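Local structure of MUTM (fpg) protein (Thermus thermophilus, 1EE8) at residues F130-P133 against G134-R137. The protein is a member of the MutM (Fpg) protein family, combining an N-terminal domain, a helix-two-turn-helix (H2TH) domain and a zinc finger. Sequence-based numbering, arbitrary orientation.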
loop_
_atom_site.group_PDB
_atom_site.type_symbol
_atom_site.label_atom_id
_atom_site.label_comp_id
_atom_site.label_asym_id
_atom_site.label_seq_id
_atom_site.Cartn_x
_atom_site.Cartn_y
_atom_site.Cartn_z
ATOM N N PHE A 130 -7.929 -11.072 31.792
ATOM C CA PHE A 130 -7.329 -12.374 32.067
ATOM C C PHE A 130 -7.926 -12.844 33.395
ATOM O O PHE A 130 -7.482 -12.415 34.467
ATOM C CB PHE A 130 -5.808 -12.244 32.189
ATOM C CG PHE A 130 -5.096 -13.560 32.359
ATOM C CD1 PHE A 130 -4.104 -13.710 33.320
ATOM C CD2 PHE A 130 -5.415 -14.648 31.555
ATOM C CE1 PHE A 130 -3.442 -14.923 33.479
ATOM C CE2 PHE A 130 -4.761 -15.862 31.706
ATOM C CZ PHE A 130 -3.773 -16.001 32.671
ATOM N N ALA A 131 -8.930 -13.718 33.313
ATOM C CA ALA A 131 -9.630 -14.226 34.495
ATOM C C ALA A 131 -9.391 -15.705 34.779
ATOM O O ALA A 131 -9.228 -16.513 33.863
ATOM C CB ALA A 131 -11.126 -13.965 34.353
ATOM N N PHE A 132 -9.405 -16.056 36.063
ATOM C CA PHE A 132 -9.159 -17.427 36.492
ATOM C C PHE A 132 -10.161 -18.476 35.994
ATOM O O PHE A 132 -9.765 -19.572 35.582
ATOM C CB PHE A 132 -9.059 -17.480 38.023
ATOM C CG PHE A 132 -8.747 -18.846 38.554
ATOM C CD1 PHE A 132 -9.749 -19.637 39.105
ATOM C CD2 PHE A 132 -7.463 -19.367 38.441
ATOM C CE1 PHE A 132 -9.480 -20.931 39.531
ATOM C CE2 PHE A 132 -7.183 -20.660 38.861
ATOM C CZ PHE A 132 -8.191 -21.447 39.407
ATOM N N PRO A 133 -11.468 -18.168 36.031
ATOM C CA PRO A 133 -12.453 -19.148 35.561
ATOM C C PRO A 133 -12.125 -19.650 34.154
ATOM O O PRO A 133 -12.036 -20.858 33.918
ATOM C CB PRO A 133 -13.764 -18.366 35.615
ATOM C CG PRO A 133 -13.550 -17.469 36.810
ATOM C CD PRO A 133 -12.135 -16.969 36.569
ATOM N N GLY A 134 -11.944 -18.713 33.226
ATOM C CA GLY A 134 -11.618 -19.076 31.859
ATOM C C GLY A 134 -10.293 -19.811 31.790
ATOM O O GLY A 134 -10.174 -20.844 31.126
ATOM N N PHE A 135 -9.292 -19.278 32.488
ATOM C CA PHE A 135 -7.967 -19.885 32.517
ATOM C C PHE A 135 -8.061 -21.318 33.018
ATOM O O PHE A 135 -7.566 -22.247 32.377
ATOM C CB PHE A 135 -7.028 -19.063 33.416
ATOM C CG PHE A 135 -5.660 -19.674 33.585
ATOM C CD1 PHE A 135 -5.279 -20.235 34.802
ATOM C CD2 PHE A 135 -4.759 -19.702 32.521
ATOM C CE1 PHE A 135 -4.016 -20.819 34.960
ATOM C CE2 PHE A 135 -3.496 -20.282 32.665
ATOM C CZ PHE A 135 -3.125 -20.842 33.890
ATOM N N PHE A 136 -8.716 -21.495 34.162
ATOM C CA PHE A 136 -8.881 -22.817 34.749
ATOM C C PHE A 136 -9.616 -23.738 33.772
ATOM O O PHE A 136 -9.163 -24.854 33.505
ATOM C CB PHE A 136 -9.641 -22.706 36.083
ATOM C CG PHE A 136 -9.770 -24.011 36.823
ATOM C CD1 PHE A 136 -8.686 -24.876 36.937
ATOM C CD2 PHE A 136 -10.971 -24.366 37.427
ATOM C CE1 PHE A 136 -8.796 -26.076 37.639
ATOM C CE2 PHE A 136 -11.092 -25.564 38.132
ATOM C CZ PHE A 136 -10.003 -26.421 38.239
ATOM N N ARG A 137 -10.741 -23.271 33.231
ATOM C CA ARG A 137 -11.501 -24.072 32.273
ATOM C C ARG A 137 -10.620 -24.455 31.088
ATOM O O ARG A 137 -10.676 -25.587 30.596
ATOM C CB ARG A 137 -12.725 -23.299 31.767
ATOM C CG ARG A 137 -13.460 -24.011 30.628
ATOM C CD ARG A 137 -14.824 -23.389 30.293
ATOM N NE ARG A 137 -14.768 -21.953 30.015
ATOM C CZ ARG A 137 -14.838 -21.001 30.946
ATOM N NH1 ARG A 137 -14.965 -21.321 32.228
ATOM N NH2 ARG A 137 -14.783 -19.725 30.594
#
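F130 and F135 form a hydrophobic staple at the start of helix 132-140, in the H2TH domain, a worked example of how aromatic rings can pack beside the backbone bonds of a first helical turn. The F130 ring turns its edge toward the F135 face in an offset edge-to-face pair, planes at 72°, with CZ of F130 3.8 Å from CD2 of F135. On helix 184-203, Y191 also meets the F130 ring, and the OH of Y191 is hydrogen-bonded to F130 O. Next comes A131, the N-cap, whose backbone O accepts the first helical bond from F135 N at 3.1 Å. F132 then acts twice. Its O receives F136 N at 2.6 Å, while, with CG anti to the backbone N (chi1 -177°), its ring lies alongside that of F136. The two planes are nearly parallel, at 9°, but so offset that little stacking remains; instead CB of F136 sits over one face of F132 in a CH-pi contact, 4.0 Å from the ring centroid. Both phenylalanines also rest on E184 of helix 184-203. P133, lacking an amide hydrogen, fits the first turn, and its O accepts R137 N at 2.8 Å.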